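Local coordinates for uncharacterized conserved protein BF1870 (Bacteroides fragilis, PDB 3EWL) that is of unknown function but forms the thioredoxin-like C-terminal part of a longer protein, with a CxxC pair that may support thiol redox chemistry, at residues A[7-12]-A[19-24]; A[13-18]-A[77-82]; A[68-73]-A[91-96]. All blocks are in the same frame, centred on the assembly; numbering follows the deposited sequence.

Contact 1. Residues A[7-12]-A[19-24]; sequences AADFTY and NSRMSR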
ATOM      1  N   ALA A   7       8.353   6.854   7.529  1.00 24.08           N
ATOM      2  CA  ALA A   7       7.250   5.919   7.597  1.00 22.41           C
ATOM      3  C   ALA A   7       7.681   4.754   8.497  1.00 21.94           C
ATOM      4  O   ALA A   7       8.817   4.278   8.377  1.00 20.84           O
ATOM      5  CB  ALA A   7       6.938   5.422   6.223  1.00 21.40           C
ATOM      6  N   ALA A   8       6.820   4.354   9.443  1.00 20.69           N
ATOM      7  CA  ALA A   8       7.087   3.164  10.260  1.00 21.23           C
ATOM      8  C   ALA A   8       7.338   1.888   9.417  1.00 21.26           C
ATOM      9  O   ALA A   8       6.601   1.568   8.476  1.00 19.60           O
ATOM     10  CB  ALA A   8       5.967   2.917  11.279  1.00 20.45           C
ATOM     11  N   ASP A   9       8.407   1.176   9.768  1.00 22.03           N
ATOM     12  CA  ASP A   9       8.759  -0.066   9.120  1.00 22.20           C
ATOM     13  C   ASP A   9       7.998  -1.235   9.749  1.00 22.70           C
ATOM     14  O   ASP A   9       7.643  -1.210  10.947  1.00 23.03           O
ATOM     15  CB  ASP A   9      10.280  -0.260   9.209  1.00 23.41           C
ATOM     16  CG  ASP A   9      10.825  -1.179   8.129  1.00 23.75           C
ATOM     17  OD1 ASP A   9      10.053  -1.531   7.193  1.00 24.18           O
ATOM     18  OD2 ASP A   9      12.036  -1.558   8.221  1.00 21.44           O
ATOM     19  N   PHE A  10       7.725  -2.243   8.935  1.00 21.76           N
ATOM     20  CA  PHE A  10       7.052  -3.478   9.376  1.00 21.79           C
ATOM     21  C   PHE A  10       7.399  -4.606   8.412  1.00 20.84           C
ATOM     22  O   PHE A  10       7.892  -4.365   7.299  1.00 20.65           O
ATOM     23  CB  PHE A  10       5.522  -3.295   9.375  1.00 20.49           C
ATOM     24  CG  PHE A  10       4.994  -2.748   8.090  1.00 20.85           C
ATOM     25  CD1 PHE A  10       4.531  -3.601   7.082  1.00 21.67           C
ATOM     26  CD2 PHE A  10       4.954  -1.374   7.877  1.00 19.44           C
ATOM     27  CE1 PHE A  10       4.049  -3.084   5.883  1.00 20.06           C
ATOM     28  CE2 PHE A  10       4.482  -0.843   6.648  1.00 19.33           C
ATOM     29  CZ  PHE A  10       4.028  -1.703   5.673  1.00 19.26           C
ATOM     30  N   THR A  11       7.091  -5.833   8.818  1.00 20.59           N
ATOM     31  CA  THR A  11       7.299  -6.972   7.942  1.00 20.81           C
ATOM     32  C   THR A  11       5.969  -7.414   7.335  1.00 21.01           C
ATOM     33  O   THR A  11       4.892  -7.047   7.837  1.00 20.30           O
ATOM     34  CB  THR A  11       7.927  -8.144   8.706  1.00 20.98           C
ATOM     35  OG1 THR A  11       7.115  -8.434   9.844  1.00 22.07           O
ATOM     36  CG2 THR A  11       9.354  -7.758   9.191  1.00 22.49           C
ATOM     37  N   TYR A  12       6.034  -8.223   6.281  1.00 20.91           N
ATOM     38  CA  TYR A  12       4.829  -8.751   5.652  1.00 21.03           C
ATOM     39  C   TYR A  12       5.191 -10.020   4.925  1.00 21.65           C
ATOM     40  O   TYR A  12       6.375 -10.273   4.651  1.00 21.59           O
ATOM     41  CB  TYR A  12       4.196  -7.735   4.678  1.00 20.16           C
ATOM     42  CG  TYR A  12       5.099  -7.346   3.551  1.00 23.73           C
ATOM     43  CD1 TYR A  12       5.053  -8.030   2.333  1.00 25.83           C
ATOM     44  CD2 TYR A  12       6.018  -6.287   3.686  1.00 23.79           C
ATOM     45  CE1 TYR A  12       5.916  -7.697   1.280  1.00 25.46           C
ATOM     46  CE2 TYR A  12       6.904  -5.944   2.633  1.00 24.97           C
ATOM     47  CZ  TYR A  12       6.839  -6.654   1.445  1.00 27.13           C
ATOM     48  OH  TYR A  12       7.670  -6.326   0.421  1.00 26.05           O
ATOM     49  N   ASN A  19       8.813 -13.224   2.737  1.00 41.20           N
ATOM     50  CA  ASN A  19       8.755 -12.312   3.872  1.00 40.74           C
ATOM     51  C   ASN A  19       9.740 -11.210   3.631  1.00 40.08           C
ATOM     52  O   ASN A  19      10.885 -11.468   3.240  1.00 40.52           O
ATOM     53  CB  ASN A  19       9.156 -12.996   5.174  1.00 41.50           C
ATOM     54  CG  ASN A  19       8.001 -13.707   5.854  1.00 43.05           C
ATOM     55  OD1 ASN A  19       7.363 -14.582   5.266  1.00 46.11           O
ATOM     56  ND2 ASN A  19       7.757 -13.364   7.118  1.00 43.25           N
ATOM     57  N   SER A  20       9.316  -9.979   3.844  1.00 37.90           N
ATOM     58  CA  SER A  20      10.257  -8.882   3.739  1.00 36.96           C
ATOM     59  C   SER A  20       9.835  -7.715   4.621  1.00 35.47           C
ATOM     60  O   SER A  20       8.718  -7.681   5.161  1.00 35.20           O
ATOM     61  CB  SER A  20      10.435  -8.427   2.272  1.00 37.36           C
ATOM     62  OG  SER A  20      11.663  -7.707   2.097  1.00 39.56           O
ATOM     63  N   ARG A  21      10.758  -6.773   4.768  1.00 33.61           N
ATOM     64  CA  ARG A  21      10.497  -5.539   5.456  1.00 32.35           C
ATOM     65  C   ARG A  21      10.157  -4.507   4.385  1.00 30.01           C
ATOM     66  O   ARG A  21      10.722  -4.520   3.303  1.00 28.99           O
ATOM     67  CB  ARG A  21      11.736  -5.126   6.237  1.00 33.09           C
ATOM     68  CG  ARG A  21      11.486  -4.898   7.698  1.00 36.44           C
ATOM     69  CD  ARG A  21      12.675  -5.341   8.526  1.00 41.53           C
ATOM     70  NE  ARG A  21      12.399  -5.077   9.941  1.00 44.05           N
ATOM     71  CZ  ARG A  21      13.057  -4.190  10.693  1.00 46.27           C
ATOM     72  NH1 ARG A  21      12.721  -4.025  11.962  1.00 44.79           N
ATOM     73  NH2 ARG A  21      14.069  -3.477  10.195  1.00 46.44           N
HETATM   74  N   MSE A  22       9.214  -3.634   4.693  1.00 28.30           N
HETATM   75  CA  MSE A  22       8.844  -2.560   3.786  1.00 26.29           C
HETATM   76  C   MSE A  22      10.065  -1.765   3.348  1.00 25.81           C
HETATM   77  O   MSE A  22      10.184  -1.407   2.172  1.00 25.56           O
HETATM   78  CB  MSE A  22       7.806  -1.648   4.432  1.00 25.56           C
HETATM   79  CG  MSE A  22       7.326  -0.552   3.513  1.00 27.50           C
HETATM   80 SE   MSE A  22       8.311   1.103   3.835  1.00 30.39          SE
HETATM   81  CE  MSE A  22       7.255   1.566   5.445  1.00 26.87           C
ATOM     82  N   SER A  23      10.958  -1.479   4.292  1.00 25.03           N
ATOM     83  CA  SER A  23      12.101  -0.587   4.047  1.00 25.48           C
ATOM     84  C   SER A  23      13.037  -1.210   3.026  1.00 26.83           C
ATOM     85  O   SER A  23      13.798  -0.496   2.413  1.00 27.26           O
ATOM     86  CB  SER A  23      12.885  -0.285   5.333  1.00 24.25           C
ATOM     87  OG  SER A  23      13.319  -1.493   5.947  1.00 19.36           O
ATOM     88  N   ARG A  24      12.956  -2.524   2.842  1.00 28.01           N
ATOM     89  CA  ARG A  24      13.829  -3.235   1.919  1.00 31.36           C
ATOM     90  C   ARG A  24      13.351  -3.134   0.486  1.00 32.08           C
ATOM     91  O   ARG A  24      14.069  -3.552  -0.442  1.00 32.33           O
ATOM     92  CB  ARG A  24      13.942  -4.724   2.286  1.00 32.03           C
ATOM     93  CG  ARG A  24      14.420  -4.954   3.707  1.00 35.89           C
ATOM     94  CD  ARG A  24      15.904  -4.871   3.807  1.00 41.94           C
ATOM     95  NE  ARG A  24      16.478  -6.208   3.968  1.00 47.59           N
ATOM     96  CZ  ARG A  24      16.685  -6.805   5.141  1.00 49.93           C
ATOM     97  NH1 ARG A  24      16.369  -6.191   6.287  1.00 50.57           N
ATOM     98  NH2 ARG A  24      17.218  -8.023   5.165  1.00 51.46           N
TER

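Contact 2. Residues A[13-18]-A[77-82]; sequences VTVHGD and EWATKA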
ATOM      1  N   VAL A  13       4.171 -10.814   4.610  1.00 21.62           N
ATOM      2  CA  VAL A  13       4.333 -11.973   3.746  1.00 22.23           C
ATOM      3  C   VAL A  13       3.415 -11.823   2.550  1.00 22.51           C
ATOM      4  O   VAL A  13       2.356 -11.167   2.630  1.00 21.42           O
ATOM      5  CB  VAL A  13       4.092 -13.309   4.491  1.00 22.33           C
ATOM      6  CG1 VAL A  13       2.623 -13.444   4.937  1.00 22.86           C
ATOM      7  CG2 VAL A  13       4.583 -14.500   3.614  1.00 24.18           C
ATOM      8  N   THR A  14       3.866 -12.355   1.418  1.00 23.43           N
ATOM      9  CA  THR A  14       3.006 -12.458   0.257  1.00 23.65           C
ATOM     10  C   THR A  14       2.553 -13.900   0.083  1.00 25.25           C
ATOM     11  O   THR A  14       3.065 -14.843   0.719  1.00 24.29           O
ATOM     12  CB  THR A  14       3.689 -11.991  -1.035  1.00 24.03           C
ATOM     13  OG1 THR A  14       4.671 -12.960  -1.415  1.00 21.92           O
ATOM     14  CG2 THR A  14       4.356 -10.662  -0.831  1.00 24.39           C
ATOM     15  N   VAL A  15       1.597 -14.062  -0.812  1.00 26.00           N
ATOM     16  CA  VAL A  15       1.078 -15.350  -1.120  1.00 29.18           C
ATOM     17  C   VAL A  15       2.149 -16.282  -1.719  1.00 30.42           C
ATOM     18  O   VAL A  15       2.090 -17.485  -1.538  1.00 30.78           O
ATOM     19  CB  VAL A  15      -0.147 -15.158  -2.025  1.00 29.69           C
ATOM     20  CG1 VAL A  15      -0.100 -16.062  -3.205  1.00 30.38           C
ATOM     21  CG2 VAL A  15      -1.424 -15.266  -1.183  1.00 28.11           C
ATOM     22  N   HIS A  16       3.147 -15.710  -2.376  1.00 31.69           N
ATOM     23  CA  HIS A  16       4.267 -16.480  -2.880  1.00 34.04           C
ATOM     24  C   HIS A  16       5.339 -16.703  -1.827  1.00 35.60           C
ATOM     25  O   HIS A  16       6.464 -17.101  -2.139  1.00 36.80           O
ATOM     26  CB  HIS A  16       4.794 -15.815  -4.143  1.00 33.95           C
ATOM     27  CG  HIS A  16       3.729 -15.657  -5.173  1.00 34.78           C
ATOM     28  ND1 HIS A  16       3.021 -14.487  -5.337  1.00 37.51           N
ATOM     29  CD2 HIS A  16       3.175 -16.557  -6.021  1.00 36.91           C
ATOM     30  CE1 HIS A  16       2.111 -14.656  -6.284  1.00 38.14           C
ATOM     31  NE2 HIS A  16       2.181 -15.906  -6.715  1.00 38.88           N
ATOM     32  N   GLY A  17       4.971 -16.447  -0.578  1.00 36.69           N
ATOM     33  CA  GLY A  17       5.772 -16.803   0.578  1.00 38.51           C
ATOM     34  C   GLY A  17       7.029 -16.006   0.828  1.00 39.80           C
ATOM     35  O   GLY A  17       7.859 -16.375   1.662  1.00 40.79           O
ATOM     36  N   ASP A  18       7.210 -14.918   0.113  1.00 41.02           N
ATOM     37  CA  ASP A  18       8.316 -14.064   0.496  1.00 42.28           C
ATOM     38  C   ASP A  18       7.991 -13.131   1.687  1.00 42.02           C
ATOM     39  O   ASP A  18       6.989 -12.411   1.664  1.00 41.73           O
ATOM     40  CB  ASP A  18       8.971 -13.334  -0.696  1.00 43.20           C
ATOM     41  CG  ASP A  18       8.064 -13.202  -1.921  1.00 44.40           C
ATOM     42  OD1 ASP A  18       7.328 -12.195  -1.986  1.00 49.23           O
ATOM     43  OD2 ASP A  18       8.151 -14.046  -2.850  1.00 41.91           O
ATOM     44  N   GLU A  77      -9.262 -15.414   4.085  1.00 22.89           N
ATOM     45  CA  GLU A  77      -9.942 -14.498   3.181  1.00 22.67           C
ATOM     46  C   GLU A  77      -8.966 -13.573   2.403  1.00 21.44           C
ATOM     47  O   GLU A  77      -9.113 -13.354   1.207  1.00 18.58           O
ATOM     48  CB  GLU A  77     -10.886 -13.635   4.004  1.00 23.61           C
ATOM     49  CG  GLU A  77     -12.110 -13.145   3.260  1.00 32.17           C
ATOM     50  CD  GLU A  77     -13.409 -13.852   3.716  1.00 41.15           C
ATOM     51  OE1 GLU A  77     -13.638 -15.031   3.318  1.00 43.97           O
ATOM     52  OE2 GLU A  77     -14.209 -13.216   4.468  1.00 45.29           O
ATOM     53  N   TRP A  78      -7.997 -13.006   3.126  1.00 20.31           N
ATOM     54  CA  TRP A  78      -6.893 -12.242   2.535  1.00 18.65           C
ATOM     55  C   TRP A  78      -6.219 -12.990   1.381  1.00 18.83           C
ATOM     56  O   TRP A  78      -6.144 -12.490   0.270  1.00 18.01           O
ATOM     57  CB  TRP A  78      -5.823 -11.956   3.599  1.00 18.21           C
ATOM     58  CG  TRP A  78      -4.552 -11.422   2.945  1.00 17.45           C
ATOM     59  CD1 TRP A  78      -4.396 -10.213   2.369  1.00 15.74           C
ATOM     60  CD2 TRP A  78      -3.311 -12.121   2.756  1.00 17.81           C
ATOM     61  NE1 TRP A  78      -3.145 -10.102   1.813  1.00 16.56           N
ATOM     62  CE2 TRP A  78      -2.446 -11.250   2.064  1.00 18.13           C
ATOM     63  CE3 TRP A  78      -2.843 -13.399   3.113  1.00 17.46           C
ATOM     64  CZ2 TRP A  78      -1.134 -11.601   1.721  1.00 17.48           C
ATOM     65  CZ3 TRP A  78      -1.537 -13.758   2.754  1.00 17.62           C
ATOM     66  CH2 TRP A  78      -0.702 -12.858   2.073  1.00 19.63           C
ATOM     67  N   ALA A  79      -5.736 -14.196   1.669  1.00 19.14           N
ATOM     68  CA  ALA A  79      -5.079 -15.043   0.659  1.00 19.52           C
ATOM     69  C   ALA A  79      -5.964 -15.366  -0.568  1.00 19.25           C
ATOM     70  O   ALA A  79      -5.533 -15.228  -1.724  1.00 18.43           O
ATOM     71  CB  ALA A  79      -4.588 -16.324   1.306  1.00 20.11           C
ATOM     72  N   THR A  80      -7.189 -15.789  -0.330  1.00 19.99           N
ATOM     73  CA  THR A  80      -8.098 -16.088  -1.437  1.00 21.15           C
ATOM     74  C   THR A  80      -8.171 -14.899  -2.412  1.00 21.50           C
ATOM     75  O   THR A  80      -8.146 -15.064  -3.649  1.00 20.77           O
ATOM     76  CB  THR A  80      -9.505 -16.437  -0.888  1.00 22.66           C
ATOM     77  OG1 THR A  80      -9.434 -17.684  -0.193  1.00 23.71           O
ATOM     78  CG2 THR A  80     -10.549 -16.591  -2.019  1.00 22.53           C
ATOM     79  N   LYS A  81      -8.272 -13.699  -1.852  1.00 21.28           N
ATOM     80  CA  LYS A  81      -8.521 -12.515  -2.668  1.00 21.57           C
ATOM     81  C   LYS A  81      -7.257 -11.839  -3.153  1.00 21.81           C
ATOM     82  O   LYS A  81      -7.302 -11.014  -4.059  1.00 21.23           O
ATOM     83  CB  LYS A  81      -9.375 -11.515  -1.899  1.00 22.20           C
ATOM     84  CG  LYS A  81     -10.726 -12.070  -1.468  1.00 21.71           C
ATOM     85  CD  LYS A  81     -11.614 -12.116  -2.653  1.00 26.34           C
ATOM     86  CE  LYS A  81     -12.928 -11.546  -2.266  1.00 28.34           C
ATOM     87  NZ  LYS A  81     -13.760 -12.727  -1.879  1.00 33.22           N
ATOM     88  N   ALA A  82      -6.122 -12.197  -2.564  1.00 22.01           N
ATOM     89  CA  ALA A  82      -4.874 -11.504  -2.887  1.00 22.96           C
ATOM     90  C   ALA A  82      -4.578 -11.638  -4.368  1.00 22.60           C
ATOM     91  O   ALA A  82      -4.097 -10.747  -4.992  1.00 21.40           O
ATOM     92  CB  ALA A  82      -3.731 -12.048  -2.045  1.00 23.12           C
TER

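Contact 3. Residues A[68-73]-A[91-96]; sequences AIYPDE and VGWNKA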
ATOM      1  N   ALA A  68       0.432  -3.078  -1.139  1.00 17.68           N
ATOM      2  CA  ALA A  68      -0.891  -3.252  -0.591  1.00 16.53           C
ATOM      3  C   ALA A  68      -0.760  -4.200   0.600  1.00 17.70           C
ATOM      4  O   ALA A  68      -0.277  -5.367   0.468  1.00 18.19           O
ATOM      5  CB  ALA A  68      -1.836  -3.829  -1.702  1.00 16.08           C
ATOM      6  N   ILE A  69      -1.196  -3.712   1.751  1.00 16.74           N
ATOM      7  CA  ILE A  69      -1.018  -4.388   2.996  1.00 16.93           C
ATOM      8  C   ILE A  69      -2.347  -4.624   3.720  1.00 17.87           C
ATOM      9  O   ILE A  69      -3.107  -3.667   3.985  1.00 19.54           O
ATOM     10  CB  ILE A  69      -0.074  -3.550   3.936  1.00 16.03           C
ATOM     11  CG1 ILE A  69       1.322  -3.414   3.308  1.00 14.26           C
ATOM     12  CG2 ILE A  69       0.044  -4.199   5.319  1.00 16.88           C
ATOM     13  CD1 ILE A  69       2.069  -4.829   3.096  1.00 14.03           C
ATOM     14  N   TYR A  70      -2.612  -5.882   4.073  1.00 17.46           N
ATOM     15  CA  TYR A  70      -3.762  -6.218   4.944  1.00 16.79           C
ATOM     16  C   TYR A  70      -3.233  -6.307   6.373  1.00 16.55           C
ATOM     17  O   TYR A  70      -2.288  -7.026   6.620  1.00 17.61           O
ATOM     18  CB  TYR A  70      -4.386  -7.543   4.512  1.00 16.98           C
ATOM     19  CG  TYR A  70      -5.494  -8.037   5.435  1.00 16.69           C
ATOM     20  CD1 TYR A  70      -6.639  -7.247   5.716  1.00 14.38           C
ATOM     21  CD2 TYR A  70      -5.410  -9.302   6.003  1.00 17.41           C
ATOM     22  CE1 TYR A  70      -7.641  -7.720   6.578  1.00 16.22           C
ATOM     23  CE2 TYR A  70      -6.399  -9.790   6.847  1.00 15.09           C
ATOM     24  CZ  TYR A  70      -7.514  -9.022   7.119  1.00 18.83           C
ATOM     25  OH  TYR A  70      -8.469  -9.569   7.977  1.00 16.73           O
ATOM     26  N   PRO A  71      -3.811  -5.524   7.310  1.00 17.67           N
ATOM     27  CA  PRO A  71      -3.267  -5.414   8.652  1.00 17.61           C
ATOM     28  C   PRO A  71      -3.986  -6.235   9.698  1.00 18.23           C
ATOM     29  O   PRO A  71      -3.518  -6.270  10.850  1.00 17.40           O
ATOM     30  CB  PRO A  71      -3.426  -3.928   8.990  1.00 17.52           C
ATOM     31  CG  PRO A  71      -4.601  -3.486   8.166  1.00 19.02           C
ATOM     32  CD  PRO A  71      -4.767  -4.431   6.993  1.00 17.98           C
ATOM     33  N   ASP A  72      -5.082  -6.900   9.314  1.00 19.07           N
ATOM     34  CA  ASP A  72      -5.923  -7.593  10.302  1.00 19.89           C
ATOM     35  C   ASP A  72      -5.726  -9.112  10.292  1.00 20.93           C
ATOM     36  O   ASP A  72      -4.634  -9.573   9.878  1.00 19.22           O
ATOM     37  CB  ASP A  72      -7.365  -7.083  10.240  1.00 20.18           C
ATOM     38  CG  ASP A  72      -7.434  -5.572  10.579  1.00 23.36           C
ATOM     39  OD1 ASP A  72      -6.887  -5.212  11.644  1.00 22.61           O
ATOM     40  OD2 ASP A  72      -7.958  -4.733   9.791  1.00 21.23           O
ATOM     41  N   GLU A  73      -6.710  -9.882  10.762  1.00 20.87           N
ATOM     42  CA  GLU A  73      -6.419 -11.276  11.154  1.00 23.03           C
ATOM     43  C   GLU A  73      -7.020 -12.392  10.307  1.00 22.45           C
ATOM     44  O   GLU A  73      -6.665 -13.576  10.457  1.00 21.55           O
ATOM     45  CB  GLU A  73      -6.750 -11.474  12.628  1.00 23.25           C
ATOM     46  CG  GLU A  73      -5.501 -11.268  13.491  1.00 30.10           C
ATOM     47  CD  GLU A  73      -5.801 -11.112  14.963  1.00 37.21           C
ATOM     48  OE1 GLU A  73      -6.665 -11.855  15.493  1.00 39.87           O
ATOM     49  OE2 GLU A  73      -5.158 -10.241  15.598  1.00 40.03           O
ATOM     50  N   VAL A  91       1.370  -7.538  -2.821  1.00 20.10           N
ATOM     51  CA  VAL A  91       0.210  -7.731  -1.960  1.00 20.72           C
ATOM     52  C   VAL A  91       0.671  -8.506  -0.727  1.00 20.42           C
ATOM     53  O   VAL A  91       1.159  -9.638  -0.875  1.00 20.91           O
ATOM     54  CB  VAL A  91      -0.872  -8.527  -2.706  1.00 20.96           C
ATOM     55  CG1 VAL A  91      -2.068  -8.810  -1.779  1.00 22.65           C
ATOM     56  CG2 VAL A  91      -1.284  -7.759  -3.937  1.00 21.78           C
ATOM     57  N   GLY A  92       0.563  -7.901   0.462  1.00 19.56           N
ATOM     58  CA  GLY A  92       1.141  -8.488   1.676  1.00 19.23           C
ATOM     59  C   GLY A  92       0.214  -8.509   2.880  1.00 19.30           C
ATOM     60  O   GLY A  92      -0.705  -7.722   2.956  1.00 19.23           O
ATOM     61  N   TRP A  93       0.463  -9.417   3.814  1.00 18.94           N
ATOM     62  CA  TRP A  93      -0.260  -9.489   5.075  1.00 18.91           C
ATOM     63  C   TRP A  93       0.753  -9.234   6.177  1.00 18.39           C
ATOM     64  O   TRP A  93       1.772  -9.895   6.216  1.00 19.59           O
ATOM     65  CB  TRP A  93      -0.881 -10.900   5.263  1.00 18.79           C
ATOM     66  CG  TRP A  93      -1.454 -11.210   6.652  1.00 19.72           C
ATOM     67  CD1 TRP A  93      -2.270 -10.412   7.389  1.00 19.58           C
ATOM     68  CD2 TRP A  93      -1.290 -12.423   7.413  1.00 19.07           C
ATOM     69  NE1 TRP A  93      -2.606 -11.031   8.567  1.00 18.83           N
ATOM     70  CE2 TRP A  93      -2.021 -12.265   8.609  1.00 19.66           C
ATOM     71  CE3 TRP A  93      -0.601 -13.635   7.190  1.00 21.25           C
ATOM     72  CZ2 TRP A  93      -2.071 -13.266   9.613  1.00 22.09           C
ATOM     73  CZ3 TRP A  93      -0.632 -14.628   8.177  1.00 21.60           C
ATOM     74  CH2 TRP A  93      -1.368 -14.438   9.379  1.00 22.72           C
ATOM     75  N   ASN A  94       0.451  -8.310   7.084  1.00 18.13           N
ATOM     76  CA  ASN A  94       1.282  -8.033   8.269  1.00 17.65           C
ATOM     77  C   ASN A  94       1.069  -9.152   9.287  1.00 18.04           C
ATOM     78  O   ASN A  94       0.361  -8.972  10.272  1.00 18.75           O
ATOM     79  CB  ASN A  94       0.908  -6.664   8.846  1.00 17.66           C
ATOM     80  CG  ASN A  94       1.762  -6.242  10.063  1.00 20.49           C
ATOM     81  OD1 ASN A  94       1.208  -5.804  11.083  1.00 16.27           O
ATOM     82  ND2 ASN A  94       3.113  -6.351   9.953  1.00 20.97           N
ATOM     83  N   LYS A  95       1.645 -10.318   8.995  1.00 18.46           N
ATOM     84  CA  LYS A  95       1.495 -11.550   9.798  1.00 19.23           C
ATOM     85  C   LYS A  95       1.913 -11.256  11.238  1.00 19.51           C
ATOM     86  O   LYS A  95       1.249 -11.717  12.181  1.00 19.24           O
ATOM     87  CB  LYS A  95       2.359 -12.666   9.182  1.00 19.82           C
ATOM     88  CG  LYS A  95       2.312 -14.086   9.813  1.00 20.84           C
ATOM     89  CD  LYS A  95       3.124 -15.065   8.924  1.00 22.18           C
ATOM     90  CE  LYS A  95       3.206 -16.504   9.502  1.00 22.10           C
ATOM     91  NZ  LYS A  95       3.881 -16.506  10.886  1.00 22.33           N
ATOM     92  N   ALA A  96       2.961 -10.451  11.410  1.00 18.85           N
ATOM     93  CA  ALA A  96       3.416 -10.075  12.765  1.00 20.54           C
ATOM     94  C   ALA A  96       2.336  -9.357  13.606  1.00 20.54           C
ATOM     95  O   ALA A  96       2.365  -9.456  14.830  1.00 20.96           O
ATOM     96  CB  ALA A  96       4.730  -9.278  12.720  1.00 20.33           C
TER
HETATM   97  O   HOH W   1      -1.254  -5.654  12.103  1.00 16.57           O
HETATM   98  O   HOH W   2      -2.243  -9.250  11.455  1.00 24.83           O

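Contact 1. Residues A[7-12]-A[19-24]
A short antiparallel beta hairpin joins the two segments, strand 11-13 running against strand 19-21, packed on strand 64-70 of this thioredoxin-like domain. N19 opens the pairing modestly: its CA carries a C-H toward the carbonyl oxygen of Y12. At S20 the strands form a hydrogen-bonded pair: Y12 N donates to S20 O at 3.0 Å and S20 N donates to Y12 O at 3.1 Å. S20 CB lies alongside the phenol end of Y12, nearest its OH, both side chains being on the same face of the ribbon. R21 sits opposite T11 in the non-hydrogen-bonded position on the other face, where T11 CG2 meets R21 CG at 3.9 Å. The arginine chain bends at its second torsion and lays its guanidinium across the carboxylate of D9, R21 NH2 being 3.4 Å from D9 OD2. Because that oxygen stands over the guanidinium plane, the salt bridge is one of charge alone, with no N-H aimed at it. M22, a selenomethionine and the first residue of a 3-10 segment, ends the ladder with a straight bond from M22 N to F10 O (3.0 Å, 166° at the hydrogen). M22 CB rests over one face of the F10 ring in a CH-pi contact, 4.2 Å from its centroid and 17° off the normal, while the bent tail brings M22 CE to 3.1 Å from A8 O. L67 and L116 of the central sheet also touch this selenomethionine. With D9 CG anti to the backbone N (chi1 -157°), the carboxylate receives S23 N on OD1 and S23 OG on OD2, both from above its plane, and the S23 OG to D9 OD2 bond measures just 2.6 Å.

Contact 2. Residues A[13-18]-A[77-82]
V15 is the bump of this interface, and helix 75-82 supplies the hollow. The valine stands at the second position of a type I beta turn, T14 to G17, and its CG2 methyl settles among W78, A79 and A82: it is 4.1 Å from W78 CH2, 4.1 Å from A82 CB and 4.2 Å from A79 CB. The hollow owes its shape to the small alanines, whose methyls line it, and to the indole, which forms its remaining wall. A82 CB in turn lies above one face of that indole, toward the rim, so the floor and the wall of the hollow are themselves packed together. A second bump points the other way. W78 holds CG anti to its backbone N (chi1 168°), which extends the indole from the helix toward the loop and drives CH2 at the backbone leading into the turn. There W78 CH2 comes to 3.5 Å from V13 O and 4.0 Å from T14 C, the latter at the ring edge, while V13 CG1 approaches the same corner more loosely. The loop keeps a firm outline through its own bonds: G17 N reaches T14 O at 2.8 Å, and T14 OG1 donates to D18 OD1, also at 2.8 Å. G17 takes a positive phi, which suits glycine. Beyond the interface, W78 meets the rings of Y70 and W93, and V91 touches both W78 and A82. The arrangement is that of a hairpin tip resting on a flanking helix, here the helix of the beta-alpha-beta unit at the edge of a thioredoxin-like fold.

Contact 3. Residues A[68-73]-A[91-96]
Y70 and W93 both hold CG anti to the backbone N, at chi1 174° and 169°, so their side chains leave neighbouring strands side by side and point the same way. The rings are near parallel, 28° between planes, yet slid so far apart that they hardly overlap; the closest approach is Y70 CD2 to W93 CD1, 3.6 Å. The pyrrole nitrogen of the indole points to the loop after strand 64-70, where W93 NE1 donates to D72 O at 2.8 Å, nearly along the C=O axis. This in-plane bond helps to fix the rotation of the indole, and D72 N stands over the centre of one face of the Y70 ring. Strands 64-70 and 90-93 pair in parallel through nearly linear bonds, G92 N to A68 O at 2.7 Å and Y70 N to G92 O at 2.9 Å; N94 N to Y70 O, at 3.1 Å, carries the pattern one residue beyond. On the other face I69 bends so that its CD1 lies 4.0 Å from G92 CA, close enough that glycine's lack of a side chain matters there. Past the strand ends, one water donates to both P71 O and N94 OD1, with 2.7 Å between water 1 and N94 OD1. A second water joins D72 O to N94 O. The N94 side-chain amide gives ND2 to D98 OD2 and T11 O and takes I99 N on OD1, Y70 OH accepts from N74 N, and the D72 carboxylate forms a salt bridge with R100. Such parallel neighbouring strands, connected through helix 75-82, make the beta-alpha-beta crossover, here forming one edge of the thioredoxin-like sheet.

How the contacts relate
Contact 1 closes within the hairpin before the chain enters the main sheet, contact 3 comes later in that sheet, and contact 2 crosses both intervals by joining the hairpin loop to helix 75-82. The centres of the first two contacts lie about 16 Å apart. Contact 3 is centred about 11 Å from the centre of contact 1 and about 9 Å from that of contact 2. Strand 90-93, outermost in the five-stranded sheet, and N94 just after it are the common neighbour: V13 O probably bonds W93 N, and T11 O probably bonds N94 ND2. F10 and Y12 meet the I69 face, while helix 75-82 lies on the Y70 and W93 face. The N-terminal hairpin thus packs against edge strand 90-93 and its crossover helix.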